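Side-chain contacts in pectate lyase (Bacillus subtilis, PDB 5AMV), which cleaves polygalacturonate (pectate) by calcium-dependent beta-elimination, releasing oligosaccharides with an unsaturated, 4-deoxy sugar at their non-reducing ends: residues H221-G224 with Q225-S229; E108-A111 with R112-N116. All blocks are in the same frame, centred on the assembly; numbering follows the deposited sequence. Where two conformers were deposited one is given.

Contact 1: residues H221-G224 with Q225-S229; sequences HHDG and QTDAS. With CA (calcium ion), chain C.
The carboxylates of D223, in the conformer given, and D227 stand almost perpendicular, their planes 85° apart, and each turns a single oxygen to the calcium ion between them. OD2 of D223 binds the metal at 2.4 Å and OD2 of D227 at 2.3 Å, whereas OD1 of either aspartate lies about 4.5 Å from it; both groups therefore bind through one oxygen. In this conformer of D223 the two OD2 atoms come within 3.9 Å of each other, an approach of like charges that the divalent cation would be expected to offset. Different rotations bring them there: CG of D223 is anti to the backbone N (chi1 -155°), while CG of D227 is anti to its carbonyl carbon (chi1 -72°). The other oxygen of D227, OD1, accepts a hydrogen bond from the backbone N of I250, which fixes how the carboxylate is turned.

G224 suits the turn between the two ligands because its CA already sits 3.5 Å from OD2 of D227, and a CB there would collide with that oxygen. Its N donates to OD1 of D184, itself a calcium ligand, so the backbone steadies the site from a second shell. Beyond the glycine, Q225 turns its extended chain away from the metal, with OE1 hydrogen-bonded to OG of S248.

Three waters also bind the ion. Short aspartate side chains bring hard, anionic oxygens close to the backbone, and here D223, D227 and D184 form the calcium site of a polysaccharide lyase family 1 parallel beta-helix.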
loop_
_atom_site.group_PDB
_atom_site.type_symbol
_atom_site.label_atom_id
_atom_site.label_comp_id
_atom_site.label_asym_id
_atom_site.label_seq_id
_atom_site.Cartn_x
_atom_site.Cartn_y
_atom_site.Cartn_z
ATOM N N HIS A 221 -1.409 8.712 -12.050
ATOM C CA HIS A 221 -2.652 8.937 -11.287
ATOM C C HIS A 221 -2.747 8.118 -10.011
ATOM O O HIS A 221 -3.658 8.342 -9.199
ATOM C CB HIS A 221 -3.870 8.605 -12.154
ATOM C CG HIS A 221 -4.010 9.494 -13.343
ATOM N ND1 HIS A 221 -4.499 10.778 -13.241
ATOM C CD2 HIS A 221 -3.741 9.293 -14.662
ATOM C CE1 HIS A 221 -4.508 11.344 -14.437
ATOM N NE2 HIS A 221 -4.047 10.466 -15.322
ATOM N N HIS A 222 -1.891 7.105 -9.876
ATOM C CA HIS A 222 -1.882 6.304 -8.640
ATOM C C HIS A 222 -0.630 6.497 -7.838
ATOM O O HIS A 222 0.420 6.861 -8.386
ATOM C CB HIS A 222 -1.921 4.813 -9.019
ATOM C CG HIS A 222 -3.133 4.443 -9.797
ATOM N ND1 HIS A 222 -3.076 4.045 -11.112
ATOM C CD2 HIS A 222 -4.443 4.445 -9.459
ATOM C CE1 HIS A 222 -4.299 3.797 -11.548
ATOM N NE2 HIS A 222 -5.143 4.016 -10.560
ATOM N N ASP A 223 -0.700 6.184 -6.556
ATOM C CA ASP A 223 0.460 6.130 -5.688
ATOM C C ASP A 223 0.652 4.683 -5.178
ATOM O O ASP A 223 0.807 3.754 -5.946
ATOM C CB ASP A 223 0.254 7.123 -4.538
ATOM C CG ASP A 223 1.573 7.605 -3.934
ATOM O OD1 ASP A 223 2.497 7.953 -4.698
ATOM O OD2 ASP A 223 1.678 7.647 -2.693
ATOM N N GLY A 224 0.617 4.525 -3.859
ATOM C CA GLY A 224 0.779 3.180 -3.229
ATOM C C GLY A 224 -0.493 2.352 -3.059
ATOM O O GLY A 224 -1.594 2.800 -3.393
ATOM N N GLN A 225 -0.310 1.110 -2.598
ATOM C CA GLN A 225 -1.402 0.197 -2.281
ATOM C C GLN A 225 -1.545 0.161 -0.761
ATOM O O GLN A 225 -2.587 0.544 -0.237
ATOM C CB GLN A 225 -1.105 -1.196 -2.871
ATOM C CG GLN A 225 -0.976 -1.050 -4.381
ATOM C CD GLN A 225 -0.825 -2.398 -5.044
ATOM O OE1 GLN A 225 0.170 -3.065 -4.893
ATOM N NE2 GLN A 225 -1.855 -2.794 -5.788
ATOM N N THR A 226 -0.510 -0.285 -0.076
ATOM C CA THR A 226 -0.478 -0.304 1.385
ATOM C C THR A 226 0.866 0.322 1.809
ATOM O O THR A 226 1.899 -0.349 1.802
ATOM C CB THR A 226 -0.634 -1.740 1.957
ATOM O OG1 THR A 226 0.351 -2.618 1.353
ATOM C CG2 THR A 226 -2.032 -2.321 1.652
ATOM N N ASP A 227 0.822 1.592 2.176
ATOM C CA ASP A 227 2.048 2.325 2.539
ATOM C C ASP A 227 2.066 2.591 4.041
ATOM O O ASP A 227 1.008 2.633 4.719
ATOM C CB ASP A 227 2.108 3.670 1.786
ATOM C CG ASP A 227 2.404 3.508 0.303
ATOM O OD1 ASP A 227 2.806 2.398 -0.159
ATOM O OD2 ASP A 227 2.270 4.534 -0.396
ATOM N N ALA A 228 3.268 2.785 4.580
ATOM C CA ALA A 228 3.442 3.075 6.013
ATOM C C ALA A 228 4.523 4.130 6.209
ATOM O O ALA A 228 5.575 4.021 5.651
ATOM C CB ALA A 228 3.768 1.807 6.798
ATOM N N SER A 229 4.203 5.177 6.974
ATOM C CA SER A 229 5.091 6.322 7.166
ATOM C C SER A 229 4.912 6.892 8.561
ATOM O O SER A 229 4.029 6.476 9.319
ATOM C CB SER A 229 4.781 7.432 6.151
ATOM O OG SER A 229 4.876 6.958 4.820
HETATM CA CA CA C . 1.559 6.762 -0.450
HETATM O O HOH W 1 3.855 7.091 -0.794
HETATM O O HOH W 2 2.226 7.092 1.747
HETATM O O HOH W 3 0.418 8.810 -0.460
#

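Contact 2: residues E108-A111 with R112-N116; sequences EARA and RSQKN
From E108 to K115 the backbone keeps regular alpha-helical i to i+4 hydrogen bonding, with N of R112 bound to O of E108 at 3.1 Å and N of Q114 to O of R110 at 2.8 Å. This is the middle of helix 105-121, and side chains one turn apart add to its bonding. The R112 chain, bent at chi3 (-55°), folds back so that one guanidinium face lies over O of E108 and CA of A109. Its NH1 reaches OE1 of E108 through water 4, which sits at the guanidinium edge, while NE forms a salt bridge with D80. A leucine here would probably leave D80 without its charged mate and break the water bridge to E108.

R110 and Q114 run side by side. In the conformer given for Q114, NH1 of R110 gives OE1 of Q114 a nearly straight bond (172°) that stays in the guanidinium plane yet arrives above the amide plane; NH1 also binds O of F166, and NE2 of Q114 is hydrogen-bonded to OD2 of D164. Water 5 donates to O of A111 and, in the conformers given, donates to OE1 of Q114 and accepts from NZ of K115.

A109 is small enough for NH2 of R112 to settle 3.6 Å from its CB. Its carbonyl oxygen takes two donors from opposite faces: N of S113, and OG of S113 at 2.7 Å, a serine hydroxyl that also accepts from N of D80.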
loop_
_atom_site.group_PDB
_atom_site.type_symbol
_atom_site.label_atom_id
_atom_site.label_comp_id
_atom_site.label_asym_id
_atom_site.label_seq_id
_atom_site.Cartn_x
_atom_site.Cartn_y
_atom_site.Cartn_z
ATOM N N GLU A 108 -1.595 26.667 -7.374
ATOM C CA GLU A 108 -2.607 26.879 -6.353
ATOM C C GLU A 108 -3.935 26.286 -6.771
ATOM O O GLU A 108 -4.646 25.731 -5.949
ATOM C CB GLU A 108 -2.801 28.368 -6.019
ATOM C CG GLU A 108 -1.538 28.945 -5.348
ATOM C CD GLU A 108 -1.563 30.455 -5.195
ATOM O OE1 GLU A 108 -2.452 31.130 -5.743
ATOM O OE2 GLU A 108 -0.634 30.936 -4.490
ATOM N N ALA A 109 -4.294 26.442 -8.044
ATOM C CA ALA A 109 -5.613 25.956 -8.479
ATOM C C ALA A 109 -5.611 24.425 -8.539
ATOM O O ALA A 109 -6.615 23.788 -8.225
ATOM C CB ALA A 109 -5.972 26.539 -9.821
ATOM N N ARG A 110 -4.467 23.847 -8.906
ATOM C CA ARG A 110 -4.329 22.370 -8.876
ATOM C C ARG A 110 -4.482 21.854 -7.440
ATOM O O ARG A 110 -5.155 20.819 -7.181
ATOM C CB ARG A 110 -2.952 21.939 -9.462
ATOM C CG ARG A 110 -2.866 20.362 -9.673
ATOM C CD ARG A 110 -1.408 19.859 -9.564
ATOM N NE ARG A 110 -0.861 20.208 -8.240
ATOM C CZ ARG A 110 -1.162 19.605 -7.084
ATOM N NH1 ARG A 110 -1.968 18.542 -7.026
ATOM N NH2 ARG A 110 -0.625 20.084 -5.954
ATOM N N ALA A 111 -3.822 22.511 -6.496
ATOM C CA ALA A 111 -3.895 22.062 -5.107
ATOM C C ALA A 111 -5.343 22.115 -4.593
ATOM O O ALA A 111 -5.792 21.195 -3.916
ATOM C CB ALA A 111 -2.958 22.903 -4.207
ATOM N N ARG A 112 -6.056 23.194 -4.920
ATOM C CA ARG A 112 -7.483 23.288 -4.533
ATOM C C ARG A 112 -8.296 22.154 -5.136
ATOM O O ARG A 112 -9.176 21.554 -4.450
ATOM C CB ARG A 112 -8.081 24.669 -4.889
ATOM C CG ARG A 112 -7.495 25.775 -3.999
ATOM C CD ARG A 112 -8.232 27.129 -4.210
ATOM N NE ARG A 112 -8.274 27.606 -5.598
ATOM C CZ ARG A 112 -7.394 28.441 -6.155
ATOM N NH1 ARG A 112 -6.360 28.901 -5.451
ATOM N NH2 ARG A 112 -7.543 28.779 -7.442
ATOM N N SER A 113 -8.027 21.864 -6.414
ATOM C CA SER A 113 -8.707 20.780 -7.094
ATOM C C SER A 113 -8.468 19.440 -6.372
ATOM O O SER A 113 -9.415 18.677 -6.107
ATOM C CB SER A 113 -8.185 20.670 -8.537
ATOM O OG SER A 113 -8.369 21.942 -9.178
ATOM N N GLN A 114 -7.202 19.179 -6.074
ATOM C CA GLN A 114 -6.808 17.976 -5.351
ATOM C C GLN A 114 -7.510 17.890 -3.989
ATOM O O GLN A 114 -7.985 16.823 -3.575
ATOM C CB GLN A 114 -5.282 17.979 -5.205
ATOM C CG GLN A 114 -4.755 16.640 -4.816
ATOM C CD GLN A 114 -3.275 16.598 -4.814
ATOM O OE1 GLN A 114 -2.597 17.518 -4.309
ATOM N NE2 GLN A 114 -2.734 15.524 -5.403
ATOM N N LYS A 115 -7.597 19.026 -3.292
ATOM C CA LYS A 115 -8.220 18.990 -1.976
ATOM C C LYS A 115 -9.723 18.706 -2.080
ATOM O O LYS A 115 -10.286 18.032 -1.242
ATOM C CB LYS A 115 -7.900 20.274 -1.208
ATOM C CG LYS A 115 -6.430 20.299 -0.714
ATOM C CD LYS A 115 -6.033 21.699 -0.257
ATOM C CE LYS A 115 -4.629 21.740 0.339
ATOM N NZ LYS A 115 -3.603 22.293 -0.593
ATOM N N ASN A 116 -10.360 19.159 -3.146
ATOM C CA ASN A 116 -11.790 18.840 -3.348
ATOM C C ASN A 116 -11.988 17.311 -3.477
ATOM O O ASN A 116 -12.903 16.737 -2.914
ATOM C CB ASN A 116 -12.251 19.517 -4.634
ATOM C CG ASN A 116 -12.302 21.037 -4.513
ATOM O OD1 ASN A 116 -12.393 21.582 -3.408
ATOM N ND2 ASN A 116 -12.309 21.718 -5.646
HETATM O O HOH W 4 -4.837 30.900 -6.867
HETATM O O HOH W 5 -3.736 19.814 -2.391
#

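Contact 2 comes first along the chain, on helix 105-121, and contact 1 follows about a hundred residues later, in a loop and the strand it enters. Their centres are 20 Å apart and their nearest atoms about 8 Å, without touching. One parallel four-stranded sheet relates them: the helix runs into its first strand, 122-124, and contact 1 ends on the strand at its other border, 226-229. D164 lies between, binding Q114 through its carboxylate and H221 through its backbone carbonyl. Contact 1 is centred about 4 Å from the centre of the chain and contact 2 about 24 Å from it, so the calcium site lies inside the fold and the helix on its periphery.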